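Long-range contacts in myosin IE heavy chain (Dictyostelium discoideum, PDB 1LKX), which is a single-headed, actin-activated myosin ATPase, seen here as its motor domain, and may move membranes relative to actin: residues A[162-168]-A[380-386]; A[202-206]-A[219-223]; A[459-463]-A[519-524]; A[500-504]-A[514-518]. One frame throughout, in Å; residues are numbered along the deposited sequence.

Contact 1: residues A[162-168]-A[380-386]. Unlike the reference sequence in segment 380-386: P380 (reference Thr).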
loop_
_atom_site.group_PDB
_atom_site.type_symbol
_atom_site.label_atom_id
_atom_site.label_comp_id
_atom_site.label_asym_id
_atom_site.label_seq_id
_atom_site.Cartn_x
_atom_site.Cartn_y
_atom_site.Cartn_z
ATOM N N LYS A 162 3.119 1.484 -1.858
ATOM C CA LYS A 162 3.537 1.877 -3.193
ATOM C C LYS A 162 2.652 2.951 -3.799
ATOM O O LYS A 162 1.430 2.907 -3.701
ATOM C CB LYS A 162 3.538 0.642 -4.096
ATOM C CG LYS A 162 3.735 0.907 -5.570
ATOM C CD LYS A 162 3.822 -0.413 -6.334
ATOM C CE LYS A 162 3.966 -0.202 -7.842
ATOM N NZ LYS A 162 4.023 -1.468 -8.636
ATOM N N TYR A 163 3.283 3.931 -4.418
ATOM C CA TYR A 163 2.557 4.998 -5.075
ATOM C C TYR A 163 3.165 5.027 -6.466
ATOM O O TYR A 163 4.330 5.353 -6.628
ATOM C CB TYR A 163 2.786 6.322 -4.360
ATOM C CG TYR A 163 2.060 7.482 -4.994
ATOM C CD1 TYR A 163 0.669 7.559 -4.967
ATOM C CD2 TYR A 163 2.764 8.525 -5.599
ATOM C CE1 TYR A 163 -0.007 8.653 -5.518
ATOM C CE2 TYR A 163 2.101 9.619 -6.157
ATOM C CZ TYR A 163 0.716 9.680 -6.109
ATOM O OH TYR A 163 0.056 10.778 -6.626
ATOM N N MET A 164 2.377 4.655 -7.462
ATOM C CA MET A 164 2.836 4.606 -8.839
ATOM C C MET A 164 2.333 5.822 -9.591
ATOM O O MET A 164 1.138 6.072 -9.650
ATOM C CB MET A 164 2.305 3.337 -9.512
ATOM C CG MET A 164 3.335 2.518 -10.276
ATOM S SD MET A 164 4.207 3.409 -11.606
ATOM C CE MET A 164 2.786 4.085 -12.534
ATOM N N GLU A 165 3.250 6.582 -10.173
ATOM C CA GLU A 165 2.860 7.755 -10.931
ATOM C C GLU A 165 3.003 7.586 -12.429
ATOM O O GLU A 165 4.104 7.421 -12.934
ATOM C CB GLU A 165 3.669 8.965 -10.495
ATOM C CG GLU A 165 3.193 9.557 -9.199
ATOM C CD GLU A 165 3.916 10.834 -8.848
ATOM O OE1 GLU A 165 3.483 11.511 -7.884
ATOM O OE2 GLU A 165 4.917 11.161 -9.533
ATOM N N MET A 166 1.880 7.631 -13.133
ATOM C CA MET A 166 1.863 7.523 -14.586
ATOM C C MET A 166 2.153 8.918 -15.146
ATOM O O MET A 166 1.440 9.877 -14.834
ATOM C CB MET A 166 0.482 7.077 -15.066
ATOM C CG MET A 166 -0.073 5.812 -14.416
ATOM S SD MET A 166 0.524 4.279 -15.140
ATOM C CE MET A 166 0.227 4.627 -16.963
ATOM N N GLN A 167 3.186 9.034 -15.976
ATOM C CA GLN A 167 3.550 10.321 -16.553
ATOM C C GLN A 167 3.113 10.437 -18.004
ATOM O O GLN A 167 3.416 9.572 -18.823
ATOM C CB GLN A 167 5.058 10.515 -16.468
ATOM C CG GLN A 167 5.602 10.359 -15.073
ATOM C CD GLN A 167 7.114 10.236 -15.050
ATOM O OE1 GLN A 167 7.715 10.024 -13.997
ATOM N NE2 GLN A 167 7.736 10.363 -16.213
ATOM N N PHE A 168 2.404 11.515 -18.320
ATOM C CA PHE A 168 1.930 11.753 -19.680
ATOM C C PHE A 168 2.352 13.136 -20.118
ATOM O O PHE A 168 2.738 13.961 -19.287
ATOM C CB PHE A 168 0.399 11.715 -19.749
ATOM C CG PHE A 168 -0.204 10.459 -19.220
ATOM C CD1 PHE A 168 -0.269 10.228 -17.851
ATOM C CD2 PHE A 168 -0.699 9.496 -20.090
ATOM C CE1 PHE A 168 -0.823 9.053 -17.358
ATOM C CE2 PHE A 168 -1.253 8.319 -19.601
ATOM C CZ PHE A 168 -1.315 8.096 -18.232
ATOM N N PRO A 380 1.503 16.243 -17.304
ATOM C CA PRO A 380 0.528 15.865 -16.273
ATOM C C PRO A 380 0.782 14.450 -15.801
ATOM O O PRO A 380 1.325 13.639 -16.541
ATOM C CB PRO A 380 -0.808 16.006 -16.987
ATOM C CG PRO A 380 -0.462 15.589 -18.364
ATOM C CD PRO A 380 0.862 16.293 -18.628
ATOM N N VAL A 381 0.383 14.164 -14.569
ATOM C CA VAL A 381 0.589 12.859 -13.957
ATOM C C VAL A 381 -0.673 12.230 -13.373
ATOM O O VAL A 381 -1.596 12.925 -12.948
ATOM C CB VAL A 381 1.604 12.976 -12.821
ATOM C CG1 VAL A 381 1.750 11.658 -12.098
ATOM C CG2 VAL A 381 2.920 13.424 -13.378
ATOM N N ILE A 382 -0.716 10.906 -13.360
ATOM C CA ILE A 382 -1.842 10.214 -12.766
ATOM C C ILE A 382 -1.263 9.257 -11.740
ATOM O O ILE A 382 -0.660 8.253 -12.092
ATOM C CB ILE A 382 -2.649 9.414 -13.789
ATOM C CG1 ILE A 382 -3.502 10.351 -14.634
ATOM C CG2 ILE A 382 -3.546 8.443 -13.075
ATOM C CD1 ILE A 382 -4.474 9.624 -15.529
ATOM N N GLY A 383 -1.429 9.583 -10.466
ATOM C CA GLY A 383 -0.905 8.726 -9.425
ATOM C C GLY A 383 -1.885 7.637 -9.047
ATOM O O GLY A 383 -3.092 7.799 -9.175
ATOM N N ILE A 384 -1.354 6.514 -8.590
ATOM C CA ILE A 384 -2.167 5.392 -8.174
ATOM C C ILE A 384 -1.584 4.931 -6.848
ATOM O O ILE A 384 -0.405 4.616 -6.759
ATOM C CB ILE A 384 -2.079 4.249 -9.177
ATOM C CG1 ILE A 384 -2.464 4.737 -10.571
ATOM C CG2 ILE A 384 -3.008 3.135 -8.765
ATOM C CD1 ILE A 384 -2.356 3.664 -11.645
ATOM N N LEU A 385 -2.406 4.897 -5.810
ATOM C CA LEU A 385 -1.931 4.491 -4.498
ATOM C C LEU A 385 -2.272 3.055 -4.167
ATOM O O LEU A 385 -3.412 2.641 -4.288
ATOM C CB LEU A 385 -2.521 5.395 -3.422
ATOM C CG LEU A 385 -2.029 5.041 -2.025
ATOM C CD1 LEU A 385 -0.633 5.550 -1.853
ATOM C CD2 LEU A 385 -2.922 5.652 -0.985
ATOM N N ASP A 386 -1.269 2.297 -3.753
ATOM C CA ASP A 386 -1.458 0.907 -3.367
ATOM C C ASP A 386 -0.656 0.631 -2.101
ATOM O O ASP A 386 0.534 0.329 -2.175
ATOM C CB ASP A 386 -0.989 -0.031 -4.471
ATOM C CG ASP A 386 -0.960 -1.482 -4.023
ATOM O OD1 ASP A 386 -1.958 -1.925 -3.397
ATOM O OD2 ASP A 386 0.054 -2.175 -4.298
#

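Contact 2: residues A[202-206]-A[219-223]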
loop_
_atom_site.group_PDB
_atom_site.type_symbol
_atom_site.label_atom_id
_atom_site.label_comp_id
_atom_site.label_asym_id
_atom_site.label_seq_id
_atom_site.Cartn_x
_atom_site.Cartn_y
_atom_site.Cartn_z
ATOM N N PHE A 202 12.659 -15.532 -2.910
ATOM C CA PHE A 202 13.489 -16.545 -2.277
ATOM C C PHE A 202 13.097 -17.927 -2.746
ATOM O O PHE A 202 13.926 -18.670 -3.252
ATOM C CB PHE A 202 13.362 -16.491 -0.754
ATOM C CG PHE A 202 14.135 -15.377 -0.111
ATOM C CD1 PHE A 202 15.506 -15.297 -0.253
ATOM C CD2 PHE A 202 13.488 -14.423 0.657
ATOM C CE1 PHE A 202 16.221 -14.283 0.363
ATOM C CE2 PHE A 202 14.191 -13.407 1.276
ATOM C CZ PHE A 202 15.558 -13.334 1.131
ATOM N N TYR A 203 11.829 -18.276 -2.581
ATOM C CA TYR A 203 11.348 -19.591 -2.984
ATOM C C TYR A 203 11.420 -19.799 -4.481
ATOM O O TYR A 203 11.790 -20.865 -4.945
ATOM C CB TYR A 203 9.917 -19.782 -2.511
ATOM C CG TYR A 203 9.770 -19.583 -1.034
ATOM C CD1 TYR A 203 9.610 -18.317 -0.496
ATOM C CD2 TYR A 203 9.821 -20.661 -0.172
ATOM C CE1 TYR A 203 9.501 -18.132 0.882
ATOM C CE2 TYR A 203 9.716 -20.492 1.198
ATOM C CZ TYR A 203 9.552 -19.229 1.722
ATOM O OH TYR A 203 9.406 -19.084 3.083
ATOM N N GLN A 204 11.078 -18.766 -5.233
ATOM C CA GLN A 204 11.083 -18.853 -6.681
ATOM C C GLN A 204 12.484 -19.014 -7.263
ATOM O O GLN A 204 12.681 -19.723 -8.248
ATOM C CB GLN A 204 10.389 -17.619 -7.252
ATOM C CG GLN A 204 9.074 -17.339 -6.550
ATOM C CD GLN A 204 8.295 -16.215 -7.176
ATOM O OE1 GLN A 204 8.862 -15.213 -7.597
ATOM N NE2 GLN A 204 6.976 -16.367 -7.224
ATOM N N MET A 205 13.459 -18.354 -6.653
ATOM C CA MET A 205 14.840 -18.456 -7.113
ATOM C C MET A 205 15.336 -19.882 -6.908
ATOM O O MET A 205 15.975 -20.471 -7.785
ATOM C CB MET A 205 15.733 -17.507 -6.325
ATOM C CG MET A 205 17.175 -17.944 -6.298
ATOM S SD MET A 205 18.116 -17.033 -5.083
ATOM C CE MET A 205 19.065 -15.927 -6.130
ATOM N N LEU A 206 15.041 -20.425 -5.732
ATOM C CA LEU A 206 15.452 -21.774 -5.394
ATOM C C LEU A 206 14.884 -22.827 -6.344
ATOM O O LEU A 206 15.428 -23.929 -6.435
ATOM C CB LEU A 206 15.057 -22.083 -3.951
ATOM C CG LEU A 206 16.185 -22.037 -2.921
ATOM C CD1 LEU A 206 17.138 -20.909 -3.230
ATOM C CD2 LEU A 206 15.596 -21.873 -1.534
ATOM N N LEU A 219 24.130 -22.914 -3.205
ATOM C CA LEU A 219 22.750 -23.202 -2.841
ATOM C C LEU A 219 22.296 -24.563 -3.317
ATOM O O LEU A 219 22.861 -25.129 -4.252
ATOM C CB LEU A 219 21.807 -22.139 -3.414
ATOM C CG LEU A 219 21.936 -20.724 -2.847
ATOM C CD1 LEU A 219 20.949 -19.812 -3.525
ATOM C CD2 LEU A 219 21.692 -20.734 -1.351
ATOM N N THR A 220 21.270 -25.076 -2.650
ATOM C CA THR A 220 20.670 -26.357 -2.980
ATOM C C THR A 220 19.198 -26.074 -3.192
ATOM O O THR A 220 18.574 -25.413 -2.360
ATOM C CB THR A 220 20.815 -27.365 -1.830
ATOM O OG1 THR A 220 19.803 -28.376 -1.948
ATOM C CG2 THR A 220 20.686 -26.662 -0.493
ATOM N N PRO A 221 18.624 -26.566 -4.305
ATOM C CA PRO A 221 17.209 -26.371 -4.649
ATOM C C PRO A 221 16.297 -27.019 -3.627
ATOM O O PRO A 221 15.803 -28.126 -3.840
ATOM C CB PRO A 221 17.098 -27.033 -6.015
ATOM C CG PRO A 221 18.040 -28.174 -5.883
ATOM C CD PRO A 221 19.250 -27.518 -5.238
ATOM N N ASN A 222 16.058 -26.324 -2.525
ATOM C CA ASN A 222 15.232 -26.881 -1.476
ATOM C C ASN A 222 15.131 -25.891 -0.320
ATOM O O ASN A 222 16.062 -25.742 0.463
ATOM C CB ASN A 222 15.865 -28.200 -1.015
ATOM C CG ASN A 222 14.935 -29.029 -0.156
ATOM O OD1 ASN A 222 14.725 -28.732 1.023
ATOM N ND2 ASN A 222 14.364 -30.074 -0.744
ATOM N N ALA A 223 13.990 -25.221 -0.213
ATOM C CA ALA A 223 13.784 -24.239 0.842
ATOM C C ALA A 223 14.045 -24.772 2.242
ATOM O O ALA A 223 14.655 -24.098 3.061
ATOM C CB ALA A 223 12.377 -23.676 0.761
#

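Contact 3: residues A[459-463]-A[519-524]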
loop_
_atom_site.group_PDB
_atom_site.type_symbol
_atom_site.label_atom_id
_atom_site.label_comp_id
_atom_site.label_asym_id
_atom_site.label_seq_id
_atom_site.Cartn_x
_atom_site.Cartn_y
_atom_site.Cartn_z
ATOM N N LEU A 459 7.560 6.754 22.002
ATOM C CA LEU A 459 8.441 5.629 21.713
ATOM C C LEU A 459 9.771 6.143 21.183
ATOM O O LEU A 459 10.821 5.556 21.426
ATOM C CB LEU A 459 7.772 4.693 20.690
ATOM C CG LEU A 459 8.362 3.327 20.288
ATOM C CD1 LEU A 459 9.100 3.480 18.997
ATOM C CD2 LEU A 459 9.252 2.755 21.383
ATOM N N ASP A 460 9.719 7.249 20.456
ATOM C CA ASP A 460 10.919 7.856 19.898
ATOM C C ASP A 460 11.796 8.390 21.025
ATOM O O ASP A 460 12.936 7.958 21.218
ATOM C CB ASP A 460 10.519 9.009 18.977
ATOM C CG ASP A 460 10.778 8.712 17.517
ATOM O OD1 ASP A 460 10.599 7.546 17.093
ATOM O OD2 ASP A 460 11.149 9.658 16.787
ATOM N N GLU A 461 11.238 9.338 21.768
ATOM C CA GLU A 461 11.915 9.973 22.885
ATOM C C GLU A 461 12.371 8.962 23.930
ATOM O O GLU A 461 13.368 9.179 24.615
ATOM C CB GLU A 461 10.982 11.017 23.501
ATOM C CG GLU A 461 11.462 11.622 24.805
ATOM C CD GLU A 461 11.075 10.777 26.004
ATOM O OE1 GLU A 461 9.855 10.617 26.241
ATOM O OE2 GLU A 461 11.987 10.272 26.702
ATOM N N ALA A 462 11.644 7.858 24.048
ATOM C CA ALA A 462 12.006 6.815 24.999
ATOM C C ALA A 462 13.261 6.083 24.524
ATOM O O ALA A 462 13.953 5.446 25.315
ATOM C CB ALA A 462 10.857 5.831 25.155
ATOM N N CYS A 463 13.550 6.174 23.228
ATOM C CA CYS A 463 14.723 5.523 22.660
ATOM C C CYS A 463 15.992 6.243 23.068
ATOM O O CYS A 463 17.058 5.640 23.185
ATOM C CB CYS A 463 14.641 5.500 21.136
ATOM S SG CYS A 463 13.589 4.208 20.455
ATOM N N PHE A 519 9.913 -3.283 20.452
ATOM C CA PHE A 519 9.575 -1.974 19.896
ATOM C C PHE A 519 10.725 -0.968 19.875
ATOM O O PHE A 519 10.824 -0.168 18.951
ATOM C CB PHE A 519 8.398 -1.359 20.662
ATOM C CG PHE A 519 7.072 -1.528 19.982
ATOM C CD1 PHE A 519 6.641 -2.781 19.571
ATOM C CD2 PHE A 519 6.248 -0.432 19.763
ATOM C CE1 PHE A 519 5.404 -2.942 18.949
ATOM C CE2 PHE A 519 5.014 -0.583 19.145
ATOM C CZ PHE A 519 4.592 -1.842 18.735
ATOM N N LEU A 520 11.591 -0.996 20.882
ATOM C CA LEU A 520 12.686 -0.042 20.911
ATOM C C LEU A 520 13.725 -0.286 19.840
ATOM O O LEU A 520 14.007 0.598 19.041
ATOM C CB LEU A 520 13.355 -0.023 22.283
ATOM C CG LEU A 520 12.545 0.750 23.320
ATOM C CD1 LEU A 520 13.248 0.683 24.653
ATOM C CD2 LEU A 520 12.373 2.192 22.874
ATOM N N ASP A 521 14.293 -1.484 19.814
ATOM C CA ASP A 521 15.313 -1.771 18.827
ATOM C C ASP A 521 14.745 -1.764 17.419
ATOM O O ASP A 521 15.496 -1.634 16.457
ATOM C CB ASP A 521 15.986 -3.111 19.113
ATOM C CG ASP A 521 15.095 -4.282 18.799
ATOM O OD1 ASP A 521 14.051 -4.423 19.471
ATOM O OD2 ASP A 521 15.435 -5.060 17.876
ATOM N N LYS A 522 13.430 -1.905 17.291
ATOM C CA LYS A 522 12.796 -1.876 15.975
ATOM C C LYS A 522 12.727 -0.426 15.485
ATOM O O LYS A 522 12.909 -0.138 14.302
ATOM C CB LYS A 522 11.379 -2.445 16.048
ATOM C CG LYS A 522 11.292 -3.949 16.121
ATOM C CD LYS A 522 10.985 -4.553 14.761
ATOM C CE LYS A 522 10.634 -6.036 14.889
ATOM N NZ LYS A 522 9.448 -6.285 15.772
ATOM N N ASN A 523 12.457 0.482 16.414
ATOM C CA ASN A 523 12.354 1.901 16.103
ATOM C C ASN A 523 13.750 2.486 15.981
ATOM O O ASN A 523 13.995 3.364 15.157
ATOM C CB ASN A 523 11.574 2.601 17.215
ATOM C CG ASN A 523 11.324 4.067 16.931
ATOM O OD1 ASN A 523 10.921 4.441 15.828
ATOM N ND2 ASN A 523 11.543 4.908 17.940
ATOM N N LYS A 524 14.666 1.996 16.812
ATOM C CA LYS A 524 16.044 2.473 16.775
ATOM C C LYS A 524 16.573 2.196 15.382
ATOM O O LYS A 524 17.140 3.074 14.736
ATOM C CB LYS A 524 16.903 1.769 17.843
ATOM C CG LYS A 524 16.693 2.322 19.249
ATOM C CD LYS A 524 17.511 1.599 20.300
ATOM C CE LYS A 524 17.207 2.162 21.698
ATOM N NZ LYS A 524 17.845 1.400 22.821
#

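Contact 4: residues A[500-504]-A[514-518]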
loop_
_atom_site.group_PDB
_atom_site.type_symbol
_atom_site.label_atom_id
_atom_site.label_comp_id
_atom_site.label_asym_id
_atom_site.label_seq_id
_atom_site.Cartn_x
_atom_site.Cartn_y
_atom_site.Cartn_z
ATOM N N ASP A 500 0.165 -8.616 29.525
ATOM C CA ASP A 500 0.953 -7.769 30.432
ATOM C C ASP A 500 2.019 -6.947 29.739
ATOM O O ASP A 500 2.533 -5.982 30.306
ATOM C CB ASP A 500 1.620 -8.604 31.525
ATOM C CG ASP A 500 0.660 -8.990 32.622
ATOM O OD1 ASP A 500 -0.112 -8.111 33.061
ATOM O OD2 ASP A 500 0.683 -10.165 33.046
ATOM N N THR A 501 2.353 -7.336 28.518
ATOM C CA THR A 501 3.354 -6.629 27.738
ATOM C C THR A 501 2.706 -6.024 26.500
ATOM O O THR A 501 3.388 -5.664 25.543
ATOM C CB THR A 501 4.451 -7.578 27.274
ATOM O OG1 THR A 501 3.887 -8.549 26.385
ATOM C CG2 THR A 501 5.071 -8.281 28.459
ATOM N N CYS A 502 1.384 -5.902 26.529
ATOM C CA CYS A 502 0.653 -5.368 25.390
ATOM C C CYS A 502 -0.157 -4.118 25.714
ATOM O O CYS A 502 -0.148 -3.620 26.833
ATOM C CB CYS A 502 -0.296 -6.442 24.852
ATOM S SG CYS A 502 0.438 -8.101 24.634
ATOM N N PHE A 503 -0.841 -3.608 24.696
ATOM C CA PHE A 503 -1.717 -2.457 24.832
ATOM C C PHE A 503 -2.706 -2.484 23.672
ATOM O O PHE A 503 -2.350 -2.791 22.540
ATOM C CB PHE A 503 -0.934 -1.140 24.887
ATOM C CG PHE A 503 -0.420 -0.660 23.569
ATOM C CD1 PHE A 503 0.873 -0.970 23.153
ATOM C CD2 PHE A 503 -1.201 0.154 22.761
ATOM C CE1 PHE A 503 1.391 -0.466 21.944
ATOM C CE2 PHE A 503 -0.691 0.663 21.549
ATOM C CZ PHE A 503 0.610 0.350 21.146
ATOM N N ARG A 504 -3.964 -2.205 23.986
ATOM C CA ARG A 504 -5.046 -2.213 23.008
ATOM C C ARG A 504 -5.183 -0.861 22.332
ATOM O O ARG A 504 -5.119 0.178 22.971
ATOM C CB ARG A 504 -6.351 -2.587 23.723
ATOM C CG ARG A 504 -7.641 -2.326 22.967
ATOM C CD ARG A 504 -8.065 -3.508 22.136
ATOM N NE ARG A 504 -8.114 -4.768 22.886
ATOM C CZ ARG A 504 -8.816 -4.984 24.001
ATOM N NH1 ARG A 504 -9.549 -4.020 24.538
ATOM N NH2 ARG A 504 -8.794 -6.181 24.578
ATOM N N TYR A 514 -1.222 -4.662 20.371
ATOM C CA TYR A 514 0.193 -4.654 20.036
ATOM C C TYR A 514 1.062 -5.112 21.195
ATOM O O TYR A 514 0.819 -4.752 22.348
ATOM C CB TYR A 514 0.604 -3.254 19.612
ATOM C CG TYR A 514 -0.134 -2.758 18.401
ATOM C CD1 TYR A 514 0.244 -3.147 17.119
ATOM C CD2 TYR A 514 -1.220 -1.905 18.533
ATOM C CE1 TYR A 514 -0.447 -2.696 15.993
ATOM C CE2 TYR A 514 -1.925 -1.444 17.411
ATOM C CZ TYR A 514 -1.535 -1.840 16.145
ATOM O OH TYR A 514 -2.242 -1.372 15.053
ATOM N N ASP A 515 2.069 -5.919 20.881
ATOM C CA ASP A 515 2.987 -6.419 21.888
ATOM C C ASP A 515 4.230 -5.536 21.838
ATOM O O ASP A 515 4.935 -5.514 20.841
ATOM C CB ASP A 515 3.334 -7.876 21.595
ATOM C CG ASP A 515 4.276 -8.471 22.620
ATOM O OD1 ASP A 515 4.607 -9.668 22.484
ATOM O OD2 ASP A 515 4.688 -7.747 23.555
ATOM N N VAL A 516 4.476 -4.801 22.918
ATOM C CA VAL A 516 5.608 -3.884 23.026
ATOM C C VAL A 516 6.988 -4.527 22.846
ATOM O O VAL A 516 7.964 -3.835 22.595
ATOM C CB VAL A 516 5.578 -3.156 24.389
ATOM C CG1 VAL A 516 6.747 -2.223 24.512
ATOM C CG2 VAL A 516 4.314 -2.376 24.525
ATOM N N ARG A 517 7.065 -5.847 22.967
ATOM C CA ARG A 517 8.328 -6.569 22.835
ATOM C C ARG A 517 9.109 -6.245 21.560
ATOM O O ARG A 517 8.649 -6.494 20.449
ATOM C CB ARG A 517 8.063 -8.075 22.890
ATOM C CG ARG A 517 9.289 -8.935 23.195
ATOM C CD ARG A 517 8.980 -10.441 23.128
ATOM N NE ARG A 517 7.590 -10.784 23.458
ATOM C CZ ARG A 517 6.952 -10.440 24.578
ATOM N NH1 ARG A 517 7.563 -9.722 25.520
ATOM N NH2 ARG A 517 5.690 -10.822 24.756
ATOM N N GLY A 518 10.302 -5.692 21.734
ATOM C CA GLY A 518 11.146 -5.365 20.599
ATOM C C GLY A 518 10.888 -4.025 19.946
ATOM O O GLY A 518 11.565 -3.661 18.992
#

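Contact 1: residues A[162-168]-A[380-386]
The ring of Y163 lies over the partner strand at G383. L385 CD1 and G383 CA both lie oblique to it, and E165 OE1 sits in its plane at the edge. Y163 CG is anti to the backbone N (chi1 180°), which carries the ring alongside G383. Y163 OH comes to 3.6 Å from G383 CA, and the missing side chain there makes room for it. Y163 CD1 meets L385 CD1 at 3.9 Å, the two side chains crossing at about a right angle. The ring of F168 has P380 O at its edge, near its plane. F168 CE1 lies 4.0 Å from I382 CB, in an oblique approach.

Alongside Y163, E165 CB packs 3.7 Å from V381 CG1. M166 is on the other face, with CG 4.2 Å from I384 CD1. Seven backbone bonds join the antiparallel strands. The last runs from F168 N to P380 O at 3.0 Å. D386 ends the strand beside the nucleotide and begins the switch II sequence. Its OD1 makes a weak bond with T108 OG1, while K162 NZ bonds N140.

The pair lies inside the central sheet of the motor domain. Strand 174-182 flanks one side and strand 95-100 the other. Helix 107-121, which follows the P-loop, packs on M166, I382 and I384. M88 of helix 77-91 touches F168 and I382.

Contact 2: residues A[202-206]-A[219-223]
Helix 200-206 meets an irregular segment at L206 and P221, whose CA atoms are 5.0 Å apart, and P221 is the centre of an inverse gamma turn. The closest backbone approach is a CA-H...O contact, P221 CA to L206 O at 3.5 Å. The side-chain contacts are mostly apolar.

L206 does most of the work. Its two methyl groups go to different partners. CD1 meets L219 CD1 at 4.0 Å, the side chains crossing at about a right angle. CD2 rests 3.8 Å from A223 CA, on the far side of the gamma turn. L206 CG also approaches T220 O, at 4.2 Å. The leucine thus fills the inside of the curve that residues 219-223 make around it. L219 CD1 also lies 4.3 Å from M205 SD. At the other end, Y203 CD2 is 4.1 Å from A223 CB, which lies oblique to the ring. The hydroxyl of Y203 is held by S198 N.

Cutting L206 back to an alanine would probably leave L219 and A223 without their shared partner and open a gap inside the curve.

This is plain helix-to-loop packing within the motor domain, away from the nucleotide and the actin-binding region. It sets the loop between helices 211-217 and 227-231 against helix 200-206. Neighbouring helices pack round it: L274, W267 and A271 of helix 260-276 touch L206, M205 and L219 in turn, and L229 of helix 227-231 reaches Y203, L206 and A223.

Contact 3: residues A[459-463]-A[519-524]
N523 faces D460 and C463 in the close part of this contact, and its amide nitrogen grips both. N523 ND2 gives a bond to D460 OD1 at 2.9 Å, with an N-H...O angle of 159°. The acceptor lies in the amide plane, and the donor comes on the anti side of OD1, tilted from the carboxylate plane. The second bond goes from N523 ND2 to C463 SG at 3.3 Å, with the sulfur tilted from the amide plane. N523 CG is anti to the backbone N (chi1 -176°), which points the amide across to the other helix. Its OD1 accepts from G563 N, so both ends of the amide are used and its rotation is fixed. D460 OD2 in turn bonds T561 OG1.

Beside these bonds is an apolar cluster. L520 CD2 fits between two partners, 3.5 Å from L459 CD2 and 3.4 Å from C463 SG. L459 CD2 also lies 4.3 Å from F519 CB, and L459 CG is at the edge of the F519 ring.

The solvent side is looser. The exposed K524 lays its extended chain along C463. Its CG is 3.8 Å from C463 SG, and its CE is 3.8 Å from C463 O.

The axes of segments 459-463 and 519-524 cross at -89°, 9.7 Å apart at closest approach. F398 of helix 398-430, the relay helix of myosins, packs on L459 and N523. The arrangement is a helix crossing in the lower 50 kDa subdomain of the myosin head, tied by N523 and D460 to the start of the actin-binding region, where T561 and G563 lie.

Contact 4: residues A[500-504]-A[514-518]
Backbone bonds join the two antiparallel strands at F503 and Y514, a hydrogen-bonded pair. F503 N reaches Y514 O and Y514 N reaches F503 O, both at 3.1 Å. Past the non-hydrogen-bonded pair of C502 and D515, V516 N bonds T501 O at 3.0 Å.

The polar side chains gather round D515. T501 OG1 gives its proton to D515 OD2 at 3.0 Å. R517 N bonds the same oxygen at 3.1 Å, which makes an Asx turn. These two donors come from opposite faces of the carboxylate plane. T501 and D515 lie side by side, pointing the same way. D515 CG is anti to the backbone N (chi1 -179°), which directs the carboxylate along the chain toward R517. There OD1 forms a salt bridge with R517 NH2 at 2.8 Å. With an alanine in place of D515, the T501 hydroxyl and the R517 guanidinium would probably lose their mate, and the turn before G518 would be freer to move.

The aromatic contacts lie on the other face. The F503 and Y514 rings meet obliquely, with planes at 35°. Y514 CB makes an off-centre CH-pi contact with the F503 ring, 4.2 Å from its centroid. V516 CG2 touches the edge of that ring, 4.0 Å from F503 CD1.

The contact spans the open end of hairpin 502-515 in the lower 50 kDa subdomain. L474 of helix 470-480 packs on F503 and V516, and L401 of the relay helix, 398-430, on Y514. Y514 OH bonds H507 and N404. G518 is the N-cap of helix 519-524, and its N bonds D470.

In the fold
Contact 1 is the central one, buried in the main sheet beside the nucleotide, and relies on regular backbone bonding between long strands. The other three lie farther from the chain's centre and away from the nucleotide. Contacts 2 and 3 are also buried, though each has exposed residues at its margin. Contact 2, nested in the chain loop closed by contact 1, is almost wholly apolar. Contacts 3 and 4 are neighbours, with centres about 13 Å apart, because strand 510-515 leads through a short turn into helix 519-524. Both pack on helices 398-430 and 470-480. Contact 3 joins helices through side chains at the edge of the actin-binding region, whereas partly buried contact 4 mixes strand bonds with a charged turn.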